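Local coordinates for protein SusD homolog (PDB 4F53) that probably binds glycans, possibly mucin O-glycans, at the cell surface as a SusD-like outer-membrane lipoprotein of a gut Bacteroides, at residues 63-74 / 305-316; 80-90 / 477-485. All coordinates share one frame; numbering follows the deposited sequence. Where two conformers were deposited one is given.

Contact 1: 63-74 / 305-316; sequences ADSNLGTGWSGR and LRRGILQGQYNS
Gln-311, in the type II turn Leu-310 to Gln-313, reaches into an Asx turn at Asn-66, joining the loop that follows strand 62-64 to the irregular 305-316 segment of the SusD-like fold. The two ends of its amide serve different partners in 63-74. NE2 donates to Gly-68 O at 3.0 Å, approaching from above the carbonyl plane, and makes a weaker bond to Asn-66 OD1, the oxygen that also accepts from Gly-68 N and closes the Asx turn. OE1 accepts from Arg-74 NH1 in the carbonyl plane. With CG anti to the backbone N (chi1 -160°) and a bend at chi2, the Gln-311 chain packs its CG against Trp-71 O at 3.3 Å.

Arg-74 grips a single backbone oxygen end-on: NH1 and NH2 lie 2.9 and 2.7 Å from Ile-309 O, which sits in the guanidinium plane. Its NE forms a salt bridge with Asp-64 OD2, so the group is fixed along two sides, while Tyr-314 OH rests over one face. Leu-67 CD2 packs 3.6 Å from Tyr-314 CB, at the root of the ring, and the hydroxyl lies near Asp-64 O. At the strand end, Ala-63 CB packs on Leu-305 CB, and Arg-307 turns away to a salt bridge with Asp-266. Water joins the two segments as well: one molecule donates to both Asp-64 O, at 2.7 Å, and Arg-306 O.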
loop_
_atom_site.group_PDB
_atom_site.type_symbol
_atom_site.label_atom_id
_atom_site.label_comp_id
_atom_site.label_asym_id
_atom_site.label_seq_id
_atom_site.Cartn_x
_atom_site.Cartn_y
_atom_site.Cartn_z
ATOM N N ALA A 63 -4.138 6.841 -11.609
ATOM C CA ALA A 63 -4.017 8.161 -12.194
ATOM C C ALA A 63 -5.339 8.865 -11.992
ATOM O O ALA A 63 -6.355 8.416 -12.518
ATOM C CB ALA A 63 -3.668 8.069 -13.674
ATOM N N ASP A 64 -5.344 9.955 -11.220
ATOM C CA ASP A 64 -6.519 10.807 -11.027
ATOM C C ASP A 64 -6.996 11.292 -12.403
ATOM O O ASP A 64 -6.169 11.563 -13.278
ATOM C CB ASP A 64 -6.202 11.967 -10.071
ATOM C CG ASP A 64 -5.631 11.522 -8.710
ATOM O OD1 ASP A 64 -6.154 10.520 -8.137
ATOM O OD2 ASP A 64 -4.646 12.170 -8.221
ATOM N N SER A 65 -8.325 11.283 -12.621
ATOM C CA SER A 65 -8.973 11.621 -13.902
ATOM C C SER A 65 -10.189 12.547 -13.689
ATOM O O SER A 65 -11.170 12.460 -14.420
ATOM C CB SER A 65 -9.396 10.349 -14.630
ATOM O OG SER A 65 -10.264 9.578 -13.819
ATOM N N ASN A 66 -10.129 13.407 -12.674
ATOM C CA ASN A 66 -11.189 14.362 -12.408
ATOM C C ASN A 66 -10.957 15.586 -13.327
ATOM O O ASN A 66 -9.904 16.234 -13.256
ATOM C CB ASN A 66 -11.216 14.736 -10.918
ATOM C CG ASN A 66 -12.271 15.747 -10.556
ATOM O OD1 ASN A 66 -12.165 16.919 -10.878
ATOM N ND2 ASN A 66 -13.304 15.319 -9.869
ATOM N N LEU A 67 -11.930 15.875 -14.199
ATOM C CA LEU A 67 -11.820 16.949 -15.192
ATOM C C LEU A 67 -12.373 18.294 -14.682
ATOM O O LEU A 67 -12.389 19.264 -15.433
ATOM C CB LEU A 67 -12.537 16.535 -16.501
ATOM C CG LEU A 67 -12.246 15.124 -17.046
ATOM C CD1 LEU A 67 -13.113 14.811 -18.263
ATOM C CD2 LEU A 67 -10.761 14.920 -17.338
ATOM N N GLY A 68 -12.779 18.346 -13.415
ATOM C CA GLY A 68 -13.318 19.552 -12.797
ATOM C C GLY A 68 -12.279 20.579 -12.372
ATOM O O GLY A 68 -11.062 20.369 -12.510
ATOM N N THR A 69 -12.781 21.699 -11.830
ATOM C CA THR A 69 -11.985 22.826 -11.325
ATOM C C THR A 69 -12.121 22.980 -9.793
ATOM O O THR A 69 -11.508 23.880 -9.221
ATOM C CB THR A 69 -12.412 24.138 -12.040
ATOM O OG1 THR A 69 -13.848 24.230 -12.058
ATOM C CG2 THR A 69 -11.830 24.253 -13.454
ATOM N N GLY A 70 -12.908 22.105 -9.165
ATOM C CA GLY A 70 -13.167 22.097 -7.727
ATOM C C GLY A 70 -11.984 21.767 -6.837
ATOM O O GLY A 70 -11.932 22.235 -5.696
ATOM N N TRP A 71 -11.030 20.951 -7.324
ATOM C CA TRP A 71 -9.835 20.635 -6.537
ATOM C C TRP A 71 -8.752 21.677 -6.828
ATOM O O TRP A 71 -8.443 21.928 -7.994
ATOM C CB TRP A 71 -9.329 19.210 -6.827
ATOM C CG TRP A 71 -10.281 18.106 -6.445
ATOM C CD1 TRP A 71 -11.327 18.181 -5.568
ATOM C CD2 TRP A 71 -10.188 16.725 -6.847
ATOM N NE1 TRP A 71 -11.928 16.947 -5.439
ATOM C CE2 TRP A 71 -11.248 16.033 -6.213
ATOM C CE3 TRP A 71 -9.346 16.021 -7.715
ATOM C CZ2 TRP A 71 -11.474 14.671 -6.416
ATOM C CZ3 TRP A 71 -9.563 14.668 -7.908
ATOM C CH2 TRP A 71 -10.615 14.005 -7.271
ATOM N N SER A 72 -8.220 22.331 -5.774
ATOM C CA SER A 72 -7.171 23.353 -5.899
ATOM C C SER A 72 -5.823 22.678 -6.246
ATOM O O SER A 72 -4.995 23.239 -6.969
ATOM C CB SER A 72 -7.055 24.156 -4.608
ATOM O OG SER A 72 -6.637 23.330 -3.528
ATOM N N GLY A 73 -5.638 21.468 -5.735
ATOM C CA GLY A 73 -4.453 20.655 -5.957
ATOM C C GLY A 73 -4.693 19.249 -5.480
ATOM O O GLY A 73 -5.782 18.941 -4.976
ATOM N N ARG A 74 -3.693 18.374 -5.660
ATOM C CA ARG A 74 -3.804 16.963 -5.277
ATOM C C ARG A 74 -2.505 16.457 -4.657
ATOM O O ARG A 74 -1.466 17.096 -4.797
ATOM C CB ARG A 74 -4.153 16.091 -6.514
ATOM C CG ARG A 74 -5.387 16.523 -7.323
ATOM C CD ARG A 74 -5.893 15.435 -8.274
ATOM N NE ARG A 74 -4.828 14.803 -9.060
ATOM C CZ ARG A 74 -4.261 15.329 -10.141
ATOM N NH1 ARG A 74 -4.637 16.521 -10.585
ATOM N NH2 ARG A 74 -3.314 14.668 -10.789
ATOM N N LEU A 305 -3.729 6.160 -17.753
ATOM C CA LEU A 305 -3.570 7.601 -17.844
ATOM C C LEU A 305 -2.286 8.009 -17.077
ATOM O O LEU A 305 -1.904 7.361 -16.102
ATOM C CB LEU A 305 -4.839 8.249 -17.248
ATOM C CG LEU A 305 -4.975 9.761 -17.242
ATOM C CD1 LEU A 305 -5.103 10.312 -18.656
ATOM C CD2 LEU A 305 -6.165 10.162 -16.411
ATOM N N ARG A 306 -1.610 9.060 -17.544
ATOM C CA ARG A 306 -0.414 9.564 -16.903
ATOM C C ARG A 306 -0.756 10.087 -15.492
ATOM O O ARG A 306 -1.764 10.793 -15.319
ATOM C CB ARG A 306 0.207 10.684 -17.767
ATOM C CG ARG A 306 1.552 11.222 -17.269
ATOM C CD ARG A 306 2.700 10.247 -17.515
ATOM N NE ARG A 306 3.941 10.741 -16.922
ATOM C CZ ARG A 306 4.823 11.498 -17.560
ATOM N NH1 ARG A 306 4.628 11.830 -18.833
ATOM N NH2 ARG A 306 5.897 11.940 -16.933
ATOM N N ARG A 307 0.050 9.695 -14.489
ATOM C CA ARG A 307 -0.127 10.183 -13.115
ATOM C C ARG A 307 0.477 11.576 -13.006
ATOM O O ARG A 307 1.466 11.863 -13.691
ATOM C CB ARG A 307 0.529 9.246 -12.091
ATOM C CG ARG A 307 -0.056 7.842 -12.005
ATOM C CD ARG A 307 0.762 6.972 -11.051
ATOM N NE ARG A 307 2.118 6.792 -11.583
ATOM C CZ ARG A 307 3.213 7.312 -11.054
ATOM N NH1 ARG A 307 3.162 7.932 -9.881
ATOM N NH2 ARG A 307 4.377 7.176 -11.669
ATOM N N GLY A 308 -0.093 12.414 -12.142
ATOM C CA GLY A 308 0.428 13.749 -11.913
ATOM C C GLY A 308 0.069 14.799 -12.944
ATOM O O GLY A 308 0.783 15.796 -13.065
ATOM N N ILE A 309 -1.029 14.606 -13.684
ATOM C CA ILE A 309 -1.517 15.638 -14.620
ATOM C C ILE A 309 -2.112 16.758 -13.745
ATOM O O ILE A 309 -2.865 16.465 -12.817
ATOM C CB ILE A 309 -2.530 15.085 -15.661
ATOM C CG1 ILE A 309 -1.878 14.025 -16.588
ATOM C CG2 ILE A 309 -3.176 16.237 -16.459
ATOM C CD1 ILE A 309 -2.895 13.174 -17.414
ATOM N N LEU A 310 -1.711 18.007 -13.972
ATOM C CA LEU A 310 -2.189 19.120 -13.159
ATOM C C LEU A 310 -3.673 19.291 -13.350
ATOM O O LEU A 310 -4.173 19.168 -14.474
ATOM C CB LEU A 310 -1.450 20.438 -13.510
ATOM C CG LEU A 310 -1.504 21.584 -12.472
ATOM C CD1 LEU A 310 -0.504 21.354 -11.312
ATOM C CD2 LEU A 310 -1.172 22.929 -13.126
ATOM N N GLN A 311 -4.382 19.561 -12.244
ATOM C CA GLN A 311 -5.810 19.856 -12.260
ATOM C C GLN A 311 -6.038 21.019 -13.218
ATOM O O GLN A 311 -5.327 22.027 -13.136
ATOM C CB GLN A 311 -6.303 20.186 -10.840
ATOM C CG GLN A 311 -7.804 20.026 -10.657
ATOM C CD GLN A 311 -8.296 18.597 -10.603
ATOM O OE1 GLN A 311 -7.535 17.638 -10.455
ATOM N NE2 GLN A 311 -9.605 18.427 -10.755
ATOM N N GLY A 312 -6.942 20.813 -14.174
ATOM C CA GLY A 312 -7.277 21.790 -15.202
ATOM C C GLY A 312 -6.507 21.611 -16.495
ATOM O O GLY A 312 -6.722 22.369 -17.437
ATOM N N GLN A 313 -5.603 20.614 -16.568
ATOM C CA GLN A 313 -4.750 20.394 -17.746
ATOM C C GLN A 313 -4.895 18.992 -18.325
ATOM O O GLN A 313 -3.934 18.426 -18.846
ATOM C CB GLN A 313 -3.283 20.681 -17.398
ATOM C CG GLN A 313 -3.059 22.161 -17.118
ATOM C CD GLN A 313 -1.644 22.525 -16.782
ATOM O OE1 GLN A 313 -0.779 21.681 -16.532
ATOM N NE2 GLN A 313 -1.379 23.815 -16.750
ATOM N N TYR A 314 -6.114 18.448 -18.261
ATOM C CA TYR A 314 -6.435 17.126 -18.801
ATOM C C TYR A 314 -6.985 17.226 -20.190
ATOM O O TYR A 314 -7.760 18.150 -20.478
ATOM C CB TYR A 314 -7.503 16.446 -17.941
ATOM C CG TYR A 314 -7.008 15.900 -16.628
ATOM C CD1 TYR A 314 -6.989 16.696 -15.480
ATOM C CD2 TYR A 314 -6.612 14.575 -16.510
ATOM C CE1 TYR A 314 -6.531 16.192 -14.262
ATOM C CE2 TYR A 314 -6.158 14.061 -15.301
ATOM C CZ TYR A 314 -6.126 14.873 -14.180
ATOM O OH TYR A 314 -5.714 14.361 -12.994
ATOM N N ASN A 315 -6.670 16.230 -21.035
ATOM C CA ASN A 315 -7.327 16.122 -22.336
ATOM C C ASN A 315 -8.780 15.718 -22.024
ATOM O O ASN A 315 -8.978 14.927 -21.092
ATOM C CB ASN A 315 -6.608 15.091 -23.203
ATOM C CG ASN A 315 -5.398 15.623 -23.924
ATOM O OD1 ASN A 315 -5.360 16.769 -24.386
ATOM N ND2 ASN A 315 -4.408 14.770 -24.094
ATOM N N SER A 316 -9.782 16.296 -22.706
ATOM C CA SER A 316 -11.208 16.026 -22.402
ATOM C C SER A 316 -11.633 14.545 -22.541
ATOM O O SER A 316 -12.691 14.192 -22.017
ATOM C CB SER A 316 -12.134 16.893 -23.251
ATOM O OG SER A 316 -12.040 16.551 -24.622
HETATM O O HOH W 1 -3.453 11.963 -13.418
HETATM O O HOH W 2 -2.420 11.761 -10.880
HETATM O O HOH W 3 -7.823 14.733 -11.238
HETATM O O HOH W 4 -9.094 18.863 -13.925
#

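Contact 2: 80-90 / 477-485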
loop_
_atom_site.group_PDB
_atom_site.type_symbol
_atom_site.label_atom_id
_atom_site.label_comp_id
_atom_site.label_asym_id
_atom_site.label_seq_id
_atom_site.Cartn_x
_atom_site.Cartn_y
_atom_site.Cartn_z
ATOM N N PRO A 80 -1.500 19.254 -2.253
ATOM C CA PRO A 80 -2.858 19.050 -1.696
ATOM C C PRO A 80 -3.255 20.216 -0.803
ATOM O O PRO A 80 -2.386 20.907 -0.288
ATOM C CB PRO A 80 -2.712 17.757 -0.883
ATOM C CG PRO A 80 -1.272 17.759 -0.466
ATOM C CD PRO A 80 -0.532 18.321 -1.633
ATOM N N SER A 81 -4.551 20.438 -0.613
ATOM C CA SER A 81 -5.024 21.529 0.250
ATOM C C SER A 81 -4.742 21.177 1.720
ATOM O O SER A 81 -4.441 20.017 2.018
ATOM C CB SER A 81 -6.516 21.747 0.034
ATOM O OG SER A 81 -7.220 20.573 0.415
ATOM N N ASP A 82 -4.865 22.145 2.630
ATOM C CA ASP A 82 -4.701 21.911 4.060
ATOM C C ASP A 82 -5.693 20.826 4.553
ATOM O O ASP A 82 -5.293 19.970 5.335
ATOM C CB ASP A 82 -4.856 23.226 4.846
ATOM C CG ASP A 82 -3.582 24.070 4.940
ATOM O OD1 ASP A 82 -2.470 23.517 4.715
ATOM O OD2 ASP A 82 -3.686 25.264 5.309
ATOM N N ASP A 83 -6.938 20.806 4.016
ATOM C CA ASP A 83 -7.960 19.802 4.355
ATOM C C ASP A 83 -7.543 18.396 3.941
ATOM O O ASP A 83 -7.781 17.457 4.697
ATOM C CB ASP A 83 -9.323 20.139 3.717
ATOM C CG ASP A 83 -9.913 21.487 4.115
ATOM O OD1 ASP A 83 -9.613 21.967 5.241
ATOM O OD2 ASP A 83 -10.692 22.054 3.308
ATOM N N TRP A 84 -6.931 18.241 2.754
ATOM C CA TRP A 84 -6.448 16.937 2.271
ATOM C C TRP A 84 -5.248 16.456 3.087
ATOM O O TRP A 84 -5.046 15.251 3.236
ATOM C CB TRP A 84 -6.047 17.011 0.790
ATOM C CG TRP A 84 -7.189 17.013 -0.195
ATOM C CD1 TRP A 84 -8.411 17.611 -0.053
ATOM C CD2 TRP A 84 -7.169 16.447 -1.518
ATOM N NE1 TRP A 84 -9.160 17.433 -1.193
ATOM C CE2 TRP A 84 -8.418 16.737 -2.114
ATOM C CE3 TRP A 84 -6.198 15.758 -2.271
ATOM C CZ2 TRP A 84 -8.731 16.338 -3.417
ATOM C CZ3 TRP A 84 -6.514 15.361 -3.554
ATOM C CH2 TRP A 84 -7.761 15.667 -4.122
ATOM N N LYS A 85 -4.429 17.389 3.581
ATOM C CA LYS A 85 -3.243 17.056 4.366
ATOM C C LYS A 85 -3.610 16.598 5.794
ATOM O O LYS A 85 -2.815 15.918 6.439
ATOM C CB LYS A 85 -2.278 18.242 4.401
ATOM C CG LYS A 85 -1.595 18.433 3.056
ATOM C CD LYS A 85 -0.420 19.371 3.112
ATOM C CE LYS A 85 -0.795 20.789 2.824
ATOM N NZ LYS A 85 0.399 21.660 2.853
ATOM N N LYS A 86 -4.831 16.909 6.254
ATOM C CA LYS A 86 -5.287 16.531 7.592
ATOM C C LYS A 86 -5.797 15.067 7.649
ATOM O O LYS A 86 -5.542 14.362 8.626
ATOM C CB LYS A 86 -6.387 17.510 8.037
ATOM C CG LYS A 86 -6.744 17.460 9.500
ATOM C CD LYS A 86 -7.644 18.629 9.880
ATOM C CE LYS A 86 -8.066 18.631 11.338
ATOM N NZ LYS A 86 -9.150 17.648 11.619
ATOM N N ILE A 87 -6.506 14.628 6.609
ATOM C CA ILE A 87 -7.179 13.339 6.544
ATOM C C ILE A 87 -6.244 12.117 6.766
ATOM O O ILE A 87 -6.640 11.303 7.606
ATOM C CB ILE A 87 -8.034 13.228 5.239
ATOM C CG1 ILE A 87 -9.099 14.342 5.251
ATOM C CG2 ILE A 87 -8.717 11.826 5.101
ATOM C CD1 ILE A 87 -9.666 14.689 3.913
ATOM N N PRO A 88 -5.032 11.933 6.120
ATOM C CA PRO A 88 -4.256 10.705 6.374
ATOM C C PRO A 88 -3.591 10.621 7.748
ATOM O O PRO A 88 -2.919 9.613 8.036
ATOM C CB PRO A 88 -3.189 10.724 5.270
ATOM C CG PRO A 88 -3.658 11.733 4.273
ATOM C CD PRO A 88 -4.375 12.747 5.078
ATOM N N PHE A 89 -3.744 11.667 8.589
ATOM C CA PHE A 89 -3.164 11.678 9.924
ATOM C C PHE A 89 -4.285 11.609 10.959
ATOM O O PHE A 89 -4.530 10.536 11.512
ATOM C CB PHE A 89 -2.265 12.918 10.131
ATOM C CG PHE A 89 -1.350 12.879 11.341
ATOM C CD1 PHE A 89 -0.522 11.781 11.579
ATOM C CD2 PHE A 89 -1.277 13.956 12.213
ATOM C CE1 PHE A 89 0.330 11.754 12.691
ATOM C CE2 PHE A 89 -0.413 13.932 13.312
ATOM C CZ PHE A 89 0.385 12.833 13.545
ATOM N N ASN A 90 -5.008 12.720 11.140
ATOM C CA ASN A 90 -6.082 12.925 12.112
ATOM C C ASN A 90 -7.223 11.935 12.006
ATOM O O ASN A 90 -7.692 11.482 13.043
ATOM C CB ASN A 90 -6.660 14.351 12.017
ATOM C CG ASN A 90 -5.717 15.420 12.522
ATOM O OD1 ASN A 90 -4.708 15.744 11.890
ATOM N ND2 ASN A 90 -6.025 15.994 13.677
ATOM N N ARG A 477 7.260 11.098 2.118
ATOM C CA ARG A 477 6.385 11.134 3.285
ATOM C C ARG A 477 5.362 12.255 3.092
ATOM O O ARG A 477 5.370 12.937 2.067
ATOM C CB ARG A 477 7.221 11.347 4.587
ATOM C CG ARG A 477 7.847 12.734 4.681
ATOM C CD ARG A 477 8.612 12.963 5.966
ATOM N NE ARG A 477 7.759 13.111 7.145
ATOM C CZ ARG A 477 7.302 14.262 7.626
ATOM N NH1 ARG A 477 7.525 15.398 6.973
ATOM N NH2 ARG A 477 6.575 14.280 8.737
HETATM N N MSE A 478 4.493 12.435 4.085
HETATM C CA MSE A 478 3.558 13.541 4.141
HETATM C C MSE A 478 4.003 14.453 5.258
HETATM O O MSE A 478 4.484 13.950 6.283
HETATM C CB MSE A 478 2.109 13.047 4.362
HETATM C CG MSE A 478 1.533 12.326 3.148
HETATM SE SE MSE A 478 1.171 13.495 1.640
HETATM C CE MSE A 478 -0.175 14.687 2.430
ATOM N N PRO A 479 3.868 15.793 5.089
ATOM C CA PRO A 479 4.208 16.694 6.196
ATOM C C PRO A 479 3.106 16.680 7.251
ATOM O O PRO A 479 1.958 16.372 6.933
ATOM C CB PRO A 479 4.330 18.055 5.514
ATOM C CG PRO A 479 3.415 17.980 4.337
ATOM C CD PRO A 479 3.296 16.532 3.936
ATOM N N TYR A 480 3.440 17.003 8.501
ATOM C CA TYR A 480 2.446 17.038 9.576
ATOM C C TYR A 480 1.398 18.113 9.310
ATOM O O TYR A 480 1.762 19.200 8.855
ATOM C CB TYR A 480 3.114 17.286 10.952
ATOM C CG TYR A 480 4.052 16.180 11.384
ATOM C CD1 TYR A 480 3.609 14.862 11.486
ATOM C CD2 TYR A 480 5.370 16.454 11.743
ATOM C CE1 TYR A 480 4.465 13.843 11.888
ATOM C CE2 TYR A 480 6.235 15.439 12.148
ATOM C CZ TYR A 480 5.778 14.132 12.203
ATOM O OH TYR A 480 6.604 13.117 12.600
ATOM N N PRO A 481 0.097 17.847 9.580
ATOM C CA PRO A 481 -0.930 18.900 9.391
ATOM C C PRO A 481 -0.599 20.170 10.200
ATOM O O PRO A 481 -0.152 20.075 11.353
ATOM C CB PRO A 481 -2.221 18.234 9.878
ATOM C CG PRO A 481 -1.970 16.757 9.745
ATOM C CD PRO A 481 -0.502 16.595 10.092
ATOM N N THR A 482 -0.808 21.367 9.575
ATOM C CA THR A 482 -0.533 22.685 10.158
ATOM C C THR A 482 -1.267 22.870 11.504
ATOM O O THR A 482 -0.735 23.515 12.403
ATOM C CB THR A 482 -0.865 23.817 9.143
ATOM O OG1 THR A 482 -0.700 25.089 9.769
ATOM C CG2 THR A 482 -2.273 23.709 8.533
ATOM N N ASP A 483 -2.478 22.292 11.641
ATOM C CA ASP A 483 -3.329 22.379 12.841
ATOM C C ASP A 483 -2.700 21.714 14.043
ATOM O O ASP A 483 -3.003 22.101 15.174
ATOM C CB ASP A 483 -4.710 21.736 12.590
ATOM C CG ASP A 483 -5.731 22.609 11.875
ATOM O OD1 ASP A 483 -5.670 23.850 12.034
ATOM O OD2 ASP A 483 -6.634 22.045 11.201
ATOM N N GLU A 484 -1.833 20.707 13.810
ATOM C CA GLU A 484 -1.148 19.993 14.889
ATOM C C GLU A 484 -0.058 20.875 15.491
ATOM O O GLU A 484 0.161 20.811 16.703
ATOM C CB GLU A 484 -0.618 18.621 14.431
ATOM C CG GLU A 484 -1.731 17.619 14.154
ATOM C CD GLU A 484 -2.850 17.566 15.182
ATOM O OE1 GLU A 484 -2.550 17.345 16.376
ATOM O OE2 GLU A 484 -4.023 17.782 14.798
ATOM N N TYR A 485 0.541 21.775 14.689
ATOM C CA TYR A 485 1.506 22.764 15.182
ATOM C C TYR A 485 0.801 23.781 16.084
ATOM O O TYR A 485 1.440 24.358 16.956
ATOM C CB TYR A 485 2.151 23.515 14.015
ATOM C CG TYR A 485 3.307 22.822 13.339
ATOM C CD1 TYR A 485 3.091 21.906 12.309
ATOM C CD2 TYR A 485 4.622 23.179 13.629
ATOM C CE1 TYR A 485 4.157 21.327 11.623
ATOM C CE2 TYR A 485 5.698 22.574 12.981
ATOM C CZ TYR A 485 5.460 21.659 11.971
ATOM O OH TYR A 485 6.523 21.129 11.296
HETATM O O HOH W 5 -2.786 20.632 7.036
HETATM O O HOH W 6 -0.319 15.377 5.737
#
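The ring of Pro-481 is the bump of this interface, pressed into a hollow on helix 82-106 formed by Lys-85, Lys-86, Phe-89 and Asn-90. Its CG sits 3.5 Å from Lys-85 O and close to Lys-86 CA, while CD rests 3.5 Å from Phe-89 CD2. The Phe-89 side chain crosses the proline at about a right angle; with CG anti to the backbone N (chi1 -166°), its ring extends past Pro-481 toward Tyr-480, whose plane is turned 48° from it, and Glu-484 CG meets its edge. Beyond the proline, Asn-90 ND2 donates a nearly straight bond of 2.9 Å to Glu-484 OE2, reaching the carboxylate from above its plane. Asn-90 OD1, buried against Pro-481 CG, has no polar partner in the model.

On the other flank, the methyl end of selenomethionine Met-478, curled at chi2 and chi3, lies against both Lys-85 CG and Pro-80 CG, and Thr-482 CG2 lies across the Asp-82 carboxylate. A water donates to both Lys-85 O and Pro-479 O, linking the two backbones. Helix 110-131 backs Phe-89 and Met-478. The whole is helix-to-helix docking within the TPR-like fold, with the residues leading into helix 482-487 seated on the first turns of helix 82-106.

Contacts 1 and 2 have centres about 21 Å apart, and their segments alternate along the chain: 63-74, 80-90, 305-316, then 477-485. Strand 62-64 and helix 82-106 are consecutive elements, so the polypeptide from 63 to 90 runs from one contact straight into the other. The two also touch directly, the Trp-71 and Trp-84 rings meeting edge-to-face and Arg-74 CA packing 3.6 Å from Trp-84 CZ3. Leu-53 of helix 44-58 lies against both tryptophans. This early part of the chain is thereby tied to the loop 305-316 in mid-sequence through contact 1 and to helix 482-487 and the residues before it through contact 2, uniting distant parts of one SusD-like chain.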